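Long-range contacts in Exo-poly-alpha-D-galacturonosidase (Thermotoga maritima, PDB 3JUR), which probably hydrolyses the alpha-1,4-linked galacturonic acid chains of pectin, acting as a hyperthermoactive exo-polygalacturonase of glycoside hydrolase family 28: residues D[240-245]-D[264-269]; D[308-313]-D[337-342]; D[107-112]-D[270-275]; D[187-192]-D[211-216]. One frame throughout, in Å; residues are numbered along the deposited sequence.

Contact 1 of 4, residues D[240-245]-D[264-269]; sequences GIDPES and VIKSGR
Neighbouring coils of the right-handed parallel beta-helix meet here, in the buried middle of the chain, where 240-245 and 264-269 run in roughly the same direction. Val264, on the short strand 263-265, opens the pairing: its N-H points at Ile241 O (2.8 Å), nearly along the C=O axis. Its carbonyl faces Asp242 and Pro243, taking a CA-H...O contact from Asp242 CA, while its CG2 lies alongside the Asp242 carboxylate. Ile265 sets CG1 4.2 Å from Pro243 CG, and packs CG2 on Val309 and CD1 on Val312 of a later strand. Lys266 makes two of the four hydrogen bonds. Lys266 N binds Pro243 O (2.8 Å) in the carbonyl plane, and Lys266 O receives Ser245 N (3.0 Å) from above the carbonyl plane. The Lys266 side chain runs alongside Asp242, with CE 3.2 Å from Asp242 OD1, but NZ lies beyond salt-bridge range of that oxygen and pairs with Glu304 instead. Ser267 brings its CB to 3.5 Å from Ser245 OG, although each hydroxyl has its partner elsewhere, Gly308 O and Val278 O respectively. Glu244, extended with CG anti to its backbone N (chi1 -173°), crosses Lys266 obliquely and divides its carboxylate between the Gly268 amide and His217. An alanine in place of Glu244 would probably cost the Gly268 amide its weak bond and leave His217 without this acceptor. Gly268 has backbone angles at which a CB would jam against the preceding carbonyl, and its N gives Glu244 OE1 a weak, bent bond of 3.0 Å.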
# COMPACT_ATOMS: atom_id res chain seq x y z
N GLY D 240 21.26 -30.99 -0.00
CA GLY D 240 22.16 -30.71 1.12
C GLY D 240 21.95 -31.69 2.25
O GLY D 240 22.81 -32.53 2.54
N ILE D 241 20.80 -31.58 2.91
CA ILE D 241 20.45 -32.47 4.00
C ILE D 241 19.04 -33.04 3.79
O ILE D 241 18.07 -32.27 3.63
CB ILE D 241 20.54 -31.77 5.39
CG1 ILE D 241 21.94 -31.18 5.61
CG2 ILE D 241 20.19 -32.76 6.50
CD1 ILE D 241 22.05 -30.27 6.81
N ASP D 242 18.96 -34.38 3.79
CA ASP D 242 17.71 -35.13 3.60
C ASP D 242 17.33 -35.97 4.81
O ASP D 242 17.60 -37.17 4.83
CB ASP D 242 17.84 -36.08 2.41
CG ASP D 242 18.21 -35.37 1.14
OD1 ASP D 242 17.31 -35.25 0.28
OD2 ASP D 242 19.38 -34.95 1.00
N PRO D 243 16.69 -35.37 5.83
CA PRO D 243 16.22 -36.19 6.95
C PRO D 243 15.07 -37.10 6.48
O PRO D 243 13.99 -36.60 6.12
CB PRO D 243 15.69 -35.16 7.96
CG PRO D 243 16.28 -33.85 7.53
CD PRO D 243 16.41 -33.94 6.04
N GLU D 244 15.31 -38.41 6.48
CA GLU D 244 14.34 -39.38 5.99
C GLU D 244 13.88 -40.35 7.07
O GLU D 244 14.67 -41.18 7.54
CB GLU D 244 14.87 -40.12 4.75
CG GLU D 244 13.83 -41.00 4.09
CD GLU D 244 14.09 -41.28 2.62
OE1 GLU D 244 13.11 -41.63 1.93
OE2 GLU D 244 15.25 -41.16 2.14
N SER D 245 12.60 -40.26 7.43
CA SER D 245 11.99 -40.98 8.57
C SER D 245 12.77 -40.80 9.88
O SER D 245 12.92 -41.74 10.66
CB SER D 245 11.78 -42.47 8.24
OG SER D 245 10.75 -42.65 7.29
N VAL D 264 15.67 -30.96 2.90
CA VAL D 264 14.52 -31.69 2.37
C VAL D 264 14.08 -32.79 3.31
O VAL D 264 14.80 -33.76 3.49
CB VAL D 264 14.86 -32.45 1.06
CG1 VAL D 264 13.71 -32.35 0.10
CG2 VAL D 264 16.17 -31.98 0.45
N ILE D 265 12.89 -32.66 3.86
CA ILE D 265 12.41 -33.66 4.79
C ILE D 265 11.56 -34.71 4.07
O ILE D 265 10.64 -34.37 3.31
CB ILE D 265 11.67 -33.01 5.96
CG1 ILE D 265 12.60 -32.02 6.65
CG2 ILE D 265 11.23 -34.07 6.97
CD1 ILE D 265 11.91 -30.91 7.33
N LYS D 266 11.90 -35.98 4.31
CA LYS D 266 11.34 -37.12 3.58
C LYS D 266 10.99 -38.26 4.53
O LYS D 266 11.28 -38.19 5.73
CB LYS D 266 12.33 -37.60 2.50
CG LYS D 266 12.77 -36.53 1.51
CD LYS D 266 13.77 -37.08 0.51
CE LYS D 266 14.28 -36.00 -0.44
NZ LYS D 266 13.27 -35.61 -1.46
N SER D 267 10.35 -39.31 4.00
CA SER D 267 9.95 -40.49 4.79
C SER D 267 9.53 -41.68 3.92
O SER D 267 8.61 -42.43 4.27
CB SER D 267 8.84 -40.14 5.79
OG SER D 267 7.68 -39.65 5.13
N GLY D 268 10.21 -41.86 2.79
CA GLY D 268 9.95 -42.99 1.91
C GLY D 268 8.94 -42.69 0.81
O GLY D 268 8.13 -41.76 0.92
N ARG D 269 8.99 -43.50 -0.23
CA ARG D 269 8.20 -43.28 -1.43
C ARG D 269 7.22 -44.43 -1.64
O ARG D 269 7.58 -45.60 -1.55
CB ARG D 269 9.14 -43.16 -2.63
CG ARG D 269 8.47 -43.01 -3.99
CD ARG D 269 9.49 -43.10 -5.11
NE ARG D 269 10.35 -41.92 -5.17
CZ ARG D 269 10.29 -40.98 -6.12
NH1 ARG D 269 11.10 -39.93 -6.08
NH2 ARG D 269 9.41 -41.10 -7.11

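Contact 2 of 4, residues D[308-313]-D[337-342]; sequences GVRNVV and YMENIF
Two parallel strands on successive coils of the beta-helix, 309-313 and 337-342, run side by side with axes 4.7 Å apart. At one end the Tyr337 ring, its CG in the crowded position between N and carbonyl carbon (chi1 57°), lies flat over Gly308, whose CA sits 3.5 Å from the ring centroid in a CH-pi contact. Any CB on Gly308 would strike the ring. The Arg310 guanidinium turns within 20° of the ring plane and takes Tyr337 OH over one face, without a hydrogen bond; Glu281 holds its NH1. A water bridges Arg310 NH2 and Glu339 OE2, and also lies over the other face of the tyrosine, while Glu339 OE1 pairs with Arg374. An alanine replacing Tyr337 would strip the cover from Gly308 and would probably let the guanidinium shift. On the Val309, Val312 and Ile341 side, the isoleucine CD1 fits beside both valines, 4.0 Å from Val312 CB. Asn311 and Asn340 both have left-handed backbone angles, and their side chains lie side by side, pointing the same way, their amide planes 42° apart, as in the asparagine ladders of parallel beta-helices. Asn340 ND2 donates in the carbonyl plane to Asn311 OD1, 3.1 Å away.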
# COMPACT_ATOMS: atom_id res chain seq x y z
N GLY D 308 4.75 -39.98 6.08
CA GLY D 308 4.27 -38.82 6.82
C GLY D 308 5.40 -37.88 7.20
O GLY D 308 6.55 -38.31 7.39
N VAL D 309 5.09 -36.59 7.25
CA VAL D 309 5.98 -35.56 7.80
C VAL D 309 5.12 -34.64 8.66
O VAL D 309 4.10 -34.11 8.21
CB VAL D 309 6.71 -34.74 6.69
CG1 VAL D 309 7.62 -33.66 7.31
CG2 VAL D 309 7.53 -35.65 5.75
N ARG D 310 5.52 -34.46 9.92
CA ARG D 310 4.77 -33.60 10.84
C ARG D 310 5.71 -32.92 11.82
O ARG D 310 6.82 -33.39 12.04
CB ARG D 310 3.70 -34.41 11.61
CG ARG D 310 4.24 -35.62 12.34
CD ARG D 310 3.46 -35.91 13.61
NE ARG D 310 2.36 -36.85 13.40
CZ ARG D 310 2.27 -38.05 13.98
NH1 ARG D 310 3.21 -38.49 14.81
NH2 ARG D 310 1.23 -38.82 13.71
N ASN D 311 5.25 -31.81 12.40
CA ASN D 311 5.98 -31.09 13.45
C ASN D 311 7.40 -30.70 13.05
O ASN D 311 8.39 -31.18 13.61
CB ASN D 311 5.94 -31.85 14.77
CG ASN D 311 4.53 -32.06 15.26
OD1 ASN D 311 3.69 -31.17 15.16
ND2 ASN D 311 4.26 -33.26 15.78
N VAL D 312 7.47 -29.85 12.03
CA VAL D 312 8.73 -29.33 11.56
C VAL D 312 8.69 -27.83 11.76
O VAL D 312 7.73 -27.16 11.35
CB VAL D 312 8.93 -29.64 10.06
CG1 VAL D 312 10.18 -28.94 9.53
CG2 VAL D 312 9.03 -31.15 9.83
N VAL D 313 9.72 -27.30 12.42
CA VAL D 313 9.86 -25.87 12.62
C VAL D 313 11.14 -25.40 11.94
O VAL D 313 12.24 -25.90 12.23
CB VAL D 313 9.91 -25.49 14.13
CG1 VAL D 313 10.14 -23.99 14.30
CG2 VAL D 313 8.63 -25.92 14.86
N TYR D 337 1.11 -37.99 4.67
CA TYR D 337 0.69 -36.65 5.05
C TYR D 337 1.87 -35.68 5.16
O TYR D 337 3.02 -36.10 5.32
CB TYR D 337 -0.10 -36.67 6.38
CG TYR D 337 0.66 -37.29 7.54
CD1 TYR D 337 1.54 -36.52 8.31
CD2 TYR D 337 0.50 -38.64 7.86
CE1 TYR D 337 2.24 -37.08 9.37
CE2 TYR D 337 1.21 -39.21 8.93
CZ TYR D 337 2.07 -38.41 9.68
OH TYR D 337 2.78 -38.95 10.73
N MET D 338 1.57 -34.39 5.05
CA MET D 338 2.47 -33.32 5.46
C MET D 338 1.60 -32.38 6.27
O MET D 338 0.57 -31.89 5.77
CB MET D 338 3.08 -32.59 4.24
CG MET D 338 3.92 -33.50 3.35
SD MET D 338 4.65 -32.67 1.93
CE MET D 338 3.22 -32.48 0.88
N GLU D 339 1.97 -32.15 7.52
CA GLU D 339 1.15 -31.34 8.42
C GLU D 339 1.93 -30.77 9.60
O GLU D 339 2.94 -31.35 10.01
CB GLU D 339 -0.08 -32.12 8.93
CG GLU D 339 0.23 -33.33 9.78
CD GLU D 339 -1.03 -34.00 10.31
OE1 GLU D 339 -2.08 -33.93 9.63
OE2 GLU D 339 -0.96 -34.62 11.39
N ASN D 340 1.44 -29.66 10.15
CA ASN D 340 2.12 -28.95 11.22
C ASN D 340 3.54 -28.58 10.82
O ASN D 340 4.52 -29.00 11.46
CB ASN D 340 2.09 -29.76 12.53
CG ASN D 340 0.95 -29.37 13.44
OD1 ASN D 340 0.12 -28.52 13.10
ND2 ASN D 340 0.91 -29.97 14.63
N ILE D 341 3.64 -27.83 9.73
CA ILE D 341 4.91 -27.32 9.23
C ILE D 341 4.93 -25.83 9.53
O ILE D 341 4.01 -25.09 9.14
CB ILE D 341 5.08 -27.58 7.69
CG1 ILE D 341 4.70 -29.02 7.30
CG2 ILE D 341 6.52 -27.24 7.23
CD1 ILE D 341 5.57 -30.13 7.95
N PHE D 342 5.97 -25.39 10.23
CA PHE D 342 6.06 -24.02 10.71
C PHE D 342 7.28 -23.32 10.13
O PHE D 342 8.41 -23.73 10.37
CB PHE D 342 6.12 -23.99 12.25
CG PHE D 342 4.89 -24.52 12.91
CD1 PHE D 342 3.88 -23.66 13.31
CD2 PHE D 342 4.73 -25.89 13.11
CE1 PHE D 342 2.73 -24.15 13.92
CE2 PHE D 342 3.57 -26.39 13.70
CZ PHE D 342 2.58 -25.53 14.11
O HOH W 1 -0.49 -37.21 11.65

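Contact 3 of 4, residues D[107-112]-D[270-275]; sequences GIELYN and DADGRR
Strand 108-112 meets helix 270-275 almost at a right angle: the axes cross at 95° with 8.0 Å between them, so that the beginning of the strand alone reaches the helix. The closest pair of CA atoms, Ile108 and Asp272, is still 5.9 Å apart, and side chains make the join. From the first turn of the helix Asp272 points at the strand, and its OD2 accepts the Glu109 N-H (3.0 Å) in an almost straight bond of 173°, met from above the carboxylate plane. Ile108 CG2 packs 4.0 Å from Asp272 OD2. About one turn further along, Arg275 has CG anti to its backbone N and bends at chi3, which swings its guanidinium back beside Asp272. Arg275 NH2 then serves two acids, Glu109 OE2 at 3.1 Å across the contact and Asp272 OD1 at 3.1 Å within the helix, and both bonds lie close to the guanidinium plane. Beyond the two segments Arg180 pairs with Asp272 OD1 and Tyr196 binds Glu109 OE1. The result is a salt-bridge network joining a two-stranded antiparallel hairpin to a short helix at the flank of the beta-helix. With Glu109 OE2 and Asp272 OD2 only 4.5 Å apart, the acids would probably repel each other were Arg275 and Arg180 not there to offset their charge, and both are therefore likely to stay ionised.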
# COMPACT_ATOMS: atom_id res chain seq x y z
N GLY D 107 13.88 -42.67 -1.82
CA GLY D 107 12.78 -43.13 -0.97
C GLY D 107 12.46 -44.62 -0.98
O GLY D 107 11.52 -45.05 -0.31
N ILE D 108 13.21 -45.41 -1.73
CA ILE D 108 13.00 -46.87 -1.75
C ILE D 108 14.26 -47.62 -1.31
O ILE D 108 15.36 -47.37 -1.83
CB ILE D 108 12.51 -47.38 -3.15
CG1 ILE D 108 11.17 -46.72 -3.53
CG2 ILE D 108 12.35 -48.91 -3.15
CD1 ILE D 108 10.82 -46.83 -5.01
N GLU D 109 14.09 -48.53 -0.35
CA GLU D 109 15.20 -49.33 0.18
C GLU D 109 15.71 -50.34 -0.84
O GLU D 109 14.94 -50.90 -1.62
CB GLU D 109 14.76 -50.08 1.44
CG GLU D 109 14.50 -49.18 2.64
CD GLU D 109 14.37 -49.95 3.93
OE1 GLU D 109 14.74 -49.41 5.00
OE2 GLU D 109 13.89 -51.11 3.89
N LEU D 110 17.02 -50.55 -0.83
CA LEU D 110 17.67 -51.50 -1.73
C LEU D 110 19.07 -51.86 -1.23
O LEU D 110 19.56 -51.28 -0.26
CB LEU D 110 17.75 -50.93 -3.15
CG LEU D 110 18.87 -49.93 -3.49
CD1 LEU D 110 18.96 -49.72 -4.98
CD2 LEU D 110 18.69 -48.59 -2.77
N TYR D 111 19.69 -52.83 -1.89
CA TYR D 111 21.12 -53.08 -1.72
C TYR D 111 21.85 -52.51 -2.93
O TYR D 111 21.54 -52.85 -4.07
CB TYR D 111 21.40 -54.56 -1.50
CG TYR D 111 21.13 -54.98 -0.07
CD1 TYR D 111 22.18 -55.14 0.84
CD2 TYR D 111 19.83 -55.18 0.38
CE1 TYR D 111 21.93 -55.51 2.16
CE2 TYR D 111 19.57 -55.55 1.69
CZ TYR D 111 20.62 -55.71 2.58
OH TYR D 111 20.35 -56.08 3.88
N ASN D 112 22.81 -51.64 -2.65
CA ASN D 112 23.49 -50.87 -3.69
C ASN D 112 24.86 -50.42 -3.20
O ASN D 112 25.24 -50.71 -2.06
CB ASN D 112 22.63 -49.66 -4.09
CG ASN D 112 23.13 -48.96 -5.35
OD1 ASN D 112 23.68 -49.58 -6.26
ND2 ASN D 112 22.94 -47.64 -5.40
N ASP D 270 5.96 -44.08 -1.91
CA ASP D 270 4.92 -45.03 -2.33
C ASP D 270 4.84 -46.27 -1.42
O ASP D 270 4.97 -46.15 -0.20
CB ASP D 270 5.09 -45.38 -3.82
CG ASP D 270 5.08 -44.15 -4.72
OD1 ASP D 270 4.65 -43.06 -4.29
OD2 ASP D 270 5.52 -44.26 -5.89
N ALA D 271 4.62 -47.45 -2.01
CA ALA D 271 4.43 -48.68 -1.24
C ALA D 271 5.50 -48.93 -0.17
O ALA D 271 5.16 -49.29 0.96
CB ALA D 271 4.30 -49.89 -2.17
N ASP D 272 6.77 -48.72 -0.52
CA ASP D 272 7.89 -48.93 0.41
C ASP D 272 7.81 -47.98 1.61
O ASP D 272 8.07 -48.38 2.75
CB ASP D 272 9.23 -48.76 -0.30
CG ASP D 272 10.30 -49.69 0.23
OD1 ASP D 272 10.12 -50.91 0.14
OD2 ASP D 272 11.33 -49.19 0.72
N GLY D 273 7.45 -46.73 1.34
CA GLY D 273 7.23 -45.73 2.38
C GLY D 273 6.06 -46.05 3.30
O GLY D 273 6.15 -45.84 4.51
N ARG D 274 4.97 -46.56 2.72
CA ARG D 274 3.81 -46.99 3.51
C ARG D 274 4.09 -48.25 4.32
O ARG D 274 3.60 -48.38 5.44
CB ARG D 274 2.58 -47.23 2.63
CG ARG D 274 1.90 -45.98 2.19
CD ARG D 274 0.81 -46.29 1.19
NE ARG D 274 0.98 -45.41 0.04
CZ ARG D 274 1.24 -45.81 -1.20
NH1 ARG D 274 1.31 -47.10 -1.49
NH2 ARG D 274 1.41 -44.91 -2.14
N ARG D 275 4.85 -49.18 3.75
CA ARG D 275 5.24 -50.42 4.43
C ARG D 275 6.00 -50.12 5.72
O ARG D 275 5.63 -50.61 6.79
CB ARG D 275 6.08 -51.33 3.51
CG ARG D 275 6.67 -52.58 4.19
CD ARG D 275 7.62 -53.36 3.28
NE ARG D 275 8.79 -52.57 2.86
CZ ARG D 275 9.96 -52.55 3.49
NH1 ARG D 275 10.15 -53.27 4.58
NH2 ARG D 275 10.96 -51.81 3.02

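Contact 4 of 4, residues D[187-192]-D[211-216]; sequences YLRPSF and SPMWCI. Unlike the reference sequence in segment 211-216: Ile216 (reference Val).
The close-packed half of this contact centres on Phe192, whose N-H runs straight onto Trp214 O (2.8 Å), nearly along the C=O axis. Just past that bond Phe192 CB presses to 3.2 Å from Cys215 O. With CG anti to the backbone N (chi1 -162°), the ring swings over toward Ser211 and Pro212: Ser211 CB lies at the ring edge, close to its plane, and Pro212 CD approaches Phe192 CD1 at 4.0 Å. Ser211 OG is itself tied down within its own segment, donating to Met213 O (2.7 Å) from well above the carbonyl plane. Ser191 has its CA against Trp214 O, and its hydroxyl is hydrogen-bonded to His217 ND1.

Toward Arg189 the backbones draw apart, to 6.4 Å between the CA atoms of Arg189 and Pro212, and a long side chain spans the gap. Arg189 bends at chi3 and sends NH1 to a lone pair of Pro212 O (3.0 Å), in the plane of the carbonyl. Met213, extended, crosses it at about a right angle and lays SD over the centre of one guanidinium face, 3.7 Å above the plane. Pro236 and Asn237 take further N-H groups of this buried arginine. Farther out still, 187-188 leave the contact, ending in a partly exposed Tyr187. Two irregular turns stacked in this way, each leading into one of the paired parallel strands 193-196 and 216-219, are what successive coils of a parallel beta-helix produce, here in the family 28 fold.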
# COMPACT_ATOMS: atom_id res chain seq x y z
N TYR D 187 23.10 -48.44 -12.37
CA TYR D 187 23.52 -47.05 -12.43
C TYR D 187 22.80 -46.13 -11.44
O TYR D 187 22.38 -45.02 -11.78
CB TYR D 187 23.45 -46.54 -13.88
CG TYR D 187 24.32 -47.37 -14.80
CD1 TYR D 187 25.64 -47.01 -15.05
CD2 TYR D 187 23.83 -48.53 -15.41
CE1 TYR D 187 26.45 -47.78 -15.89
CE2 TYR D 187 24.63 -49.30 -16.24
CZ TYR D 187 25.94 -48.92 -16.48
OH TYR D 187 26.73 -49.67 -17.30
N LEU D 188 22.69 -46.60 -10.20
CA LEU D 188 22.11 -45.83 -9.11
C LEU D 188 23.23 -45.32 -8.18
O LEU D 188 23.86 -46.11 -7.47
CB LEU D 188 21.10 -46.67 -8.32
CG LEU D 188 19.97 -47.34 -9.12
CD1 LEU D 188 19.19 -48.30 -8.23
CD2 LEU D 188 19.03 -46.30 -9.75
N ARG D 189 23.47 -44.01 -8.22
CA ARG D 189 24.47 -43.35 -7.37
C ARG D 189 24.18 -43.53 -5.88
O ARG D 189 23.02 -43.64 -5.48
CB ARG D 189 24.53 -41.86 -7.67
CG ARG D 189 25.13 -41.49 -9.02
CD ARG D 189 24.75 -40.05 -9.35
NE ARG D 189 23.32 -39.92 -9.63
CZ ARG D 189 22.61 -38.80 -9.47
NH1 ARG D 189 23.18 -37.69 -8.99
NH2 ARG D 189 21.32 -38.79 -9.76
N PRO D 190 25.23 -43.56 -5.05
CA PRO D 190 25.05 -43.64 -3.60
C PRO D 190 24.95 -42.24 -2.97
O PRO D 190 25.39 -41.26 -3.58
CB PRO D 190 26.32 -44.34 -3.14
CG PRO D 190 27.36 -43.89 -4.11
CD PRO D 190 26.66 -43.72 -5.43
N SER D 191 24.38 -42.16 -1.77
CA SER D 191 24.44 -40.93 -0.96
C SER D 191 25.89 -40.66 -0.54
O SER D 191 26.74 -41.56 -0.61
CB SER D 191 23.56 -41.07 0.29
OG SER D 191 22.18 -41.09 -0.03
N PHE D 192 26.19 -39.43 -0.15
CA PHE D 192 27.53 -39.10 0.34
C PHE D 192 27.69 -39.60 1.79
O PHE D 192 28.32 -40.63 2.01
CB PHE D 192 27.79 -37.59 0.24
CG PHE D 192 29.25 -37.19 0.31
CD1 PHE D 192 29.74 -36.18 -0.51
CD2 PHE D 192 30.13 -37.82 1.19
CE1 PHE D 192 31.08 -35.80 -0.45
CE2 PHE D 192 31.47 -37.44 1.26
CZ PHE D 192 31.95 -36.43 0.43
N SER D 211 29.64 -33.87 -4.37
CA SER D 211 28.82 -35.00 -3.92
C SER D 211 28.25 -35.77 -5.11
O SER D 211 27.80 -35.16 -6.09
CB SER D 211 27.69 -34.51 -3.03
OG SER D 211 26.84 -35.57 -2.64
N PRO D 212 28.28 -37.12 -5.03
CA PRO D 212 27.68 -37.96 -6.08
C PRO D 212 26.20 -37.65 -6.27
O PRO D 212 25.73 -37.52 -7.41
CB PRO D 212 27.87 -39.38 -5.54
CG PRO D 212 29.11 -39.29 -4.71
CD PRO D 212 29.00 -37.93 -4.04
N MET D 213 25.50 -37.50 -5.15
CA MET D 213 24.06 -37.25 -5.11
C MET D 213 23.73 -36.52 -3.79
O MET D 213 24.29 -35.45 -3.53
CB MET D 213 23.30 -38.57 -5.28
CG MET D 213 21.84 -38.40 -5.67
SD MET D 213 21.12 -39.95 -6.23
CE MET D 213 19.37 -39.55 -6.17
N TRP D 214 22.87 -37.08 -2.94
CA TRP D 214 22.48 -36.40 -1.68
C TRP D 214 23.66 -36.33 -0.72
O TRP D 214 24.42 -37.31 -0.57
CB TRP D 214 21.29 -37.08 -1.00
CG TRP D 214 20.03 -37.20 -1.83
CD1 TRP D 214 19.81 -36.71 -3.08
CD2 TRP D 214 18.81 -37.84 -1.43
NE1 TRP D 214 18.53 -37.01 -3.50
CE2 TRP D 214 17.89 -37.70 -2.50
CE3 TRP D 214 18.39 -38.51 -0.27
CZ2 TRP D 214 16.59 -38.22 -2.45
CZ3 TRP D 214 17.10 -39.02 -0.21
CH2 TRP D 214 16.21 -38.87 -1.30
N CYS D 215 23.83 -35.19 -0.07
CA CYS D 215 25.05 -34.92 0.70
C CYS D 215 25.01 -35.52 2.10
O CYS D 215 25.87 -36.33 2.44
CB CYS D 215 25.39 -33.43 0.73
SG CYS D 215 25.79 -32.72 -0.90
N ILE D 216 24.02 -35.13 2.89
CA ILE D 216 23.84 -35.69 4.23
C ILE D 216 22.48 -36.37 4.37
O ILE D 216 21.43 -35.70 4.31
CB ILE D 216 24.06 -34.65 5.33
CG1 ILE D 216 25.49 -34.10 5.24
CG2 ILE D 216 23.78 -35.27 6.71
CD1 ILE D 216 25.90 -33.21 6.39

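In the fold
From the N terminus, 107-112 comes first, on the hairpin beside the beta-helix, and waits until 270-275 to be paired; contact 3 thus closes the longest loop. Within that loop contact 4 (187-192 with 211-216) opens and closes, then contact 1 (240-245 with 264-269), in series and without crossing. Contact 2 (308-313 with 337-342) follows after all of them, farther along the helix. Contacts 4 and 1 abut through backbone bonds between Ile216 and both Gly240 and Asp242. Asn112 binds Leu188 O and Arg269 N binds Gly107 O, fastening the hairpin to both, while Ser267 joins contact 1 to Gly308 of contact 2.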